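Local coordinates for protein peptidyl-tRNA hydrolase (Sulfolobus solfataricus, PDB 1XTY) that hydrolyses peptidyl-tRNAs, probably those that drop off the ribosome during protein synthesis, releasing the tRNA and an N-acyl amino acid, at residues 18-30 / 80-92. Residues are numbered along the deposited sequence; the frame is centred on the assembly and turned at random.
Sequences KIAAQVAHAAVTL and PFSIIEDAGKTQL. With SO4 (sulfate ion), chain E.
The backbone oxygen of Ala26 is gripped by two donors: Ser82 OG donates a hydrogen bond to Ala26 O at 3.2 Å, and Leu30 N, one helical turn on, reaches it from the opposite face of the carbonyl plane. The bond from Ser82 fastens helix to sheet in this PTH2-family enzyme, where segment 18-30 of helix 16-35 packs on the mixed sheet, its axis at 142° to that of strand 81-85, one of the two outermost strands within the chain. With chi1 at 59°, Ser82 OG sits between its own N and carbonyl carbon and meets the helix, while Leu30 CD2 lies against Phe81 CA. Two residues on from Ser82, Ile84 packs against His25 and Ala26: CD1 stands 3.6 Å above one face of the imidazole in a CH-pi contact, CG1 packs on Ala26 CB at 3.7 Å, and CG2 touches Gln22 NE2, which is hydrogen-bonded to Thr98. Exchanging Ile84 for an alanine would probably open a gap beneath the His25 ring and leave it freer to turn. Farther along segment 80-92, Asp86 makes a weak salt bridge with Lys18 NZ through OD2, an atom less surely placed. O1 of a sulfate, probably from the crystallisation liquor, accepts a hydrogen bond from Ala87 N at 2.8 Å, with an N-H...O angle of 164°.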
loop_
_atom_site.group_PDB
_atom_site.type_symbol
_atom_site.label_atom_id
_atom_site.label_comp_id
_atom_site.label_asym_id
_atom_site.label_seq_id
_atom_site.Cartn_x
_atom_site.Cartn_y
_atom_site.Cartn_z
ATOM N N LYS A 18 11.065 -2.317 3.832
ATOM C CA LYS A 18 11.131 -2.623 2.406
ATOM C C LYS A 18 9.860 -3.348 1.970
ATOM O O LYS A 18 9.242 -2.990 0.971
ATOM C CB LYS A 18 12.349 -3.510 2.128
ATOM C CG LYS A 18 12.615 -3.791 0.660
ATOM C CD LYS A 18 13.130 -2.551 -0.043
ATOM C CE LYS A 18 13.581 -2.870 -1.454
ATOM N NZ LYS A 18 14.007 -1.650 -2.197
ATOM N N ILE A 19 9.479 -4.374 2.727
ATOM C CA ILE A 19 8.284 -5.152 2.426
ATOM C C ILE A 19 7.046 -4.264 2.369
ATOM O O ILE A 19 6.224 -4.387 1.460
ATOM C CB ILE A 19 8.046 -6.262 3.485
ATOM C CG1 ILE A 19 9.116 -7.347 3.347
ATOM C CG2 ILE A 19 6.653 -6.859 3.327
ATOM C CD1 ILE A 19 8.976 -8.479 4.348
ATOM N N ALA A 20 6.917 -3.366 3.339
ATOM C CA ALA A 20 5.765 -2.470 3.380
ATOM C C ALA A 20 5.690 -1.608 2.122
ATOM O O ALA A 20 4.611 -1.401 1.568
ATOM C CB ALA A 20 5.834 -1.585 4.620
ATOM N N ALA A 21 6.833 -1.103 1.670
ATOM C CA ALA A 21 6.855 -0.274 0.474
ATOM C C ALA A 21 6.436 -1.071 -0.762
ATOM O O ALA A 21 5.653 -0.586 -1.583
ATOM C CB ALA A 21 8.249 0.321 0.270
ATOM N N GLN A 22 6.949 -2.293 -0.891
ATOM C CA GLN A 22 6.621 -3.141 -2.036
ATOM C C GLN A 22 5.136 -3.510 -2.079
ATOM O O GLN A 22 4.516 -3.483 -3.143
ATOM C CB GLN A 22 7.471 -4.422 -2.022
ATOM C CG GLN A 22 8.979 -4.175 -1.991
ATOM C CD GLN A 22 9.491 -3.444 -3.222
ATOM O OE1 GLN A 22 10.260 -2.491 -3.110
ATOM N NE2 GLN A 22 9.080 -3.896 -4.402
ATOM N N VAL A 23 4.573 -3.868 -0.925
ATOM C CA VAL A 23 3.162 -4.235 -0.847
ATOM C C VAL A 23 2.289 -3.018 -1.167
ATOM O O VAL A 23 1.271 -3.134 -1.850
ATOM C CB VAL A 23 2.815 -4.793 0.561
ATOM C CG1 VAL A 23 1.309 -4.952 0.719
ATOM C CG2 VAL A 23 3.493 -6.147 0.750
ATOM N N ALA A 24 2.695 -1.850 -0.679
ATOM C CA ALA A 24 1.948 -0.622 -0.946
ATOM C C ALA A 24 2.019 -0.311 -2.442
ATOM O O ALA A 24 1.070 0.221 -3.019
ATOM C CB ALA A 24 2.533 0.537 -0.132
ATOM N N HIS A 25 3.154 -0.637 -3.056
ATOM C CA HIS A 25 3.362 -0.415 -4.487
ATOM C C HIS A 25 2.388 -1.313 -5.256
ATOM O O HIS A 25 1.735 -0.881 -6.208
ATOM C CB HIS A 25 4.812 -0.770 -4.856
ATOM C CG HIS A 25 5.253 -0.256 -6.194
ATOM N ND1 HIS A 25 4.369 0.141 -7.175
ATOM C CD2 HIS A 25 6.491 -0.113 -6.726
ATOM C CE1 HIS A 25 5.042 0.507 -8.252
ATOM N NE2 HIS A 25 6.333 0.362 -8.006
ATOM N N ALA A 26 2.288 -2.569 -4.832
ATOM C CA ALA A 26 1.384 -3.516 -5.479
ATOM C C ALA A 26 -0.064 -3.045 -5.385
ATOM O O ALA A 26 -0.799 -3.094 -6.368
ATOM C CB ALA A 26 1.526 -4.900 -4.843
ATOM N N ALA A 27 -0.469 -2.575 -4.207
ATOM C CA ALA A 27 -1.842 -2.119 -4.005
ATOM C C ALA A 27 -2.206 -0.879 -4.811
ATOM O O ALA A 27 -3.274 -0.826 -5.425
ATOM C CB ALA A 27 -2.094 -1.865 -2.515
ATOM N N VAL A 28 -1.325 0.118 -4.815
ATOM C CA VAL A 28 -1.596 1.348 -5.555
ATOM C C VAL A 28 -1.649 1.098 -7.061
ATOM O O VAL A 28 -2.530 1.612 -7.754
ATOM C CB VAL A 28 -0.542 2.432 -5.244
ATOM C CG1 VAL A 28 -0.742 3.643 -6.151
ATOM C CG2 VAL A 28 -0.659 2.853 -3.782
ATOM N N THR A 29 -0.710 0.308 -7.566
ATOM C CA THR A 29 -0.691 -0.001 -8.989
ATOM C C THR A 29 -1.992 -0.692 -9.406
ATOM O O THR A 29 -2.543 -0.397 -10.463
ATOM C CB THR A 29 0.531 -0.875 -9.341
ATOM O OG1 THR A 29 1.726 -0.102 -9.151
ATOM C CG2 THR A 29 0.474 -1.338 -10.795
ATOM N N LEU A 30 -2.489 -1.606 -8.578
ATOM C CA LEU A 30 -3.740 -2.297 -8.883
ATOM C C LEU A 30 -4.900 -1.305 -8.965
ATOM O O LEU A 30 -5.619 -1.254 -9.962
ATOM C CB LEU A 30 -4.061 -3.340 -7.807
ATOM C CG LEU A 30 -3.392 -4.708 -7.900
ATOM C CD1 LEU A 30 -3.728 -5.514 -6.644
ATOM C CD2 LEU A 30 -3.876 -5.436 -9.146
ATOM N N PRO A 80 -7.667 -8.476 -12.007
ATOM C CA PRO A 80 -6.630 -7.441 -12.005
ATOM C C PRO A 80 -5.404 -7.989 -11.288
ATOM O O PRO A 80 -5.537 -8.681 -10.275
ATOM C CB PRO A 80 -7.265 -6.299 -11.200
ATOM C CG PRO A 80 -8.740 -6.604 -11.199
ATOM C CD PRO A 80 -8.792 -8.099 -11.138
ATOM N N PHE A 81 -4.214 -7.696 -11.802
ATOM C CA PHE A 81 -2.999 -8.155 -11.146
ATOM C C PHE A 81 -1.853 -7.187 -11.408
ATOM O O PHE A 81 -1.872 -6.445 -12.386
ATOM C CB PHE A 81 -2.630 -9.576 -11.609
ATOM C CG PHE A 81 -2.097 -9.654 -13.014
ATOM C CD1 PHE A 81 -0.739 -9.459 -13.272
ATOM C CD2 PHE A 81 -2.945 -9.936 -14.079
ATOM C CE1 PHE A 81 -0.238 -9.545 -14.575
ATOM C CE2 PHE A 81 -2.454 -10.024 -15.385
ATOM C CZ PHE A 81 -1.100 -9.828 -15.632
ATOM N N SER A 82 -0.873 -7.175 -10.514
ATOM C CA SER A 82 0.279 -6.299 -10.677
ATOM C C SER A 82 1.548 -7.018 -10.267
ATOM O O SER A 82 1.608 -7.610 -9.192
ATOM C CB SER A 82 0.119 -5.031 -9.833
ATOM O OG SER A 82 -0.026 -5.346 -8.455
ATOM N N ILE A 83 2.556 -6.979 -11.133
ATOM C CA ILE A 83 3.835 -7.611 -10.827
ATOM C C ILE A 83 4.786 -6.468 -10.510
ATOM O O ILE A 83 5.090 -5.635 -11.370
ATOM C CB ILE A 83 4.375 -8.427 -12.018
ATOM C CG1 ILE A 83 3.391 -9.553 -12.360
ATOM C CG2 ILE A 83 5.739 -9.021 -11.665
ATOM C CD1 ILE A 83 3.768 -10.351 -13.600
ATOM N N ILE A 84 5.236 -6.422 -9.264
ATOM C CA ILE A 84 6.119 -5.359 -8.812
ATOM C C ILE A 84 7.600 -5.729 -8.850
ATOM O O ILE A 84 7.990 -6.799 -8.385
ATOM C CB ILE A 84 5.747 -4.941 -7.376
ATOM C CG1 ILE A 84 4.279 -4.493 -7.338
ATOM C CG2 ILE A 84 6.674 -3.842 -6.890
ATOM C CD1 ILE A 84 3.961 -3.327 -8.274
ATOM N N GLU A 85 8.415 -4.842 -9.417
ATOM C CA GLU A 85 9.856 -5.060 -9.488
ATOM C C GLU A 85 10.540 -3.952 -8.696
ATOM O O GLU A 85 10.051 -2.819 -8.637
ATOM C CB GLU A 85 10.358 -5.060 -10.943
ATOM C CG GLU A 85 9.649 -6.076 -11.843
ATOM C CD GLU A 85 10.396 -6.379 -13.142
ATOM O OE1 GLU A 85 11.142 -5.510 -13.640
ATOM O OE2 GLU A 85 10.220 -7.494 -13.678
ATOM N N ASP A 86 11.665 -4.286 -8.081
ATOM C CA ASP A 86 12.420 -3.333 -7.277
ATOM C C ASP A 86 13.022 -2.218 -8.136
ATOM O O ASP A 86 13.370 -2.435 -9.301
ATOM C CB ASP A 86 13.524 -4.078 -6.517
ATOM C CG ASP A 86 14.100 -3.264 -5.372
ATOM O OD1 ASP A 86 14.966 -2.402 -5.617
ATOM O OD2 ASP A 86 13.676 -3.486 -4.219
ATOM N N ALA A 87 13.129 -1.022 -7.561
ATOM C CA ALA A 87 13.696 0.121 -8.272
ATOM C C ALA A 87 15.213 0.131 -8.107
ATOM O O ALA A 87 15.894 1.044 -8.579
ATOM C CB ALA A 87 13.105 1.422 -7.737
ATOM N N GLY A 88 15.728 -0.889 -7.424
ATOM C CA GLY A 88 17.160 -1.019 -7.207
ATOM C C GLY A 88 17.847 0.098 -6.451
ATOM O O GLY A 88 19.007 0.427 -6.733
ATOM N N LYS A 89 17.156 0.691 -5.485
ATOM C CA LYS A 89 17.753 1.781 -4.709
ATOM C C LYS A 89 18.552 1.241 -3.526
ATOM O O LYS A 89 19.435 1.927 -3.008
ATOM C CB LYS A 89 16.654 2.728 -4.232
ATOM C CG LYS A 89 15.875 3.374 -5.369
ATOM C CD LYS A 89 16.781 4.195 -6.288
ATOM C CE LYS A 89 16.000 4.832 -7.439
ATOM N NZ LYS A 89 16.866 5.685 -8.317
ATOM N N THR A 90 18.238 0.024 -3.096
ATOM C CA THR A 90 18.957 -0.569 -1.982
ATOM C C THR A 90 19.526 -1.919 -2.427
ATOM O O THR A 90 19.661 -2.155 -3.620
ATOM C CB THR A 90 18.016 -0.720 -0.727
ATOM O OG1 THR A 90 18.701 -1.449 0.292
ATOM C CG2 THR A 90 16.701 -1.407 -1.082
ATOM N N GLN A 91 19.901 -2.765 -1.472
ATOM C CA GLN A 91 20.469 -4.080 -1.758
ATOM C C GLN A 91 20.040 -4.706 -3.090
ATOM O O GLN A 91 20.850 -4.883 -4.000
ATOM C CB GLN A 91 20.126 -5.038 -0.618
ATOM C CG GLN A 91 20.805 -4.686 0.697
ATOM C CD GLN A 91 20.227 -5.466 1.850
ATOM O OE1 GLN A 91 19.608 -6.511 1.648
ATOM N NE2 GLN A 91 20.426 -4.962 3.080
ATOM N N LEU A 92 18.770 -5.082 -3.168
ATOM C CA LEU A 92 18.207 -5.727 -4.343
ATOM C C LEU A 92 18.558 -5.042 -5.659
ATOM O O LEU A 92 18.636 -3.812 -5.743
ATOM C CB LEU A 92 16.682 -5.821 -4.218
ATOM C CG LEU A 92 16.115 -6.681 -3.084
ATOM C CD1 LEU A 92 14.595 -6.630 -3.099
ATOM C CD2 LEU A 92 16.595 -8.111 -3.242
HETATM S S SO4 E . 11.262 0.751 -4.747
HETATM O O1 SO4 E . 11.808 -0.559 -5.151
HETATM O O2 SO4 E . 12.373 1.702 -4.545
HETATM O O3 SO4 E . 10.506 0.597 -3.490
HETATM O O4 SO4 E . 10.371 1.257 -5.808
#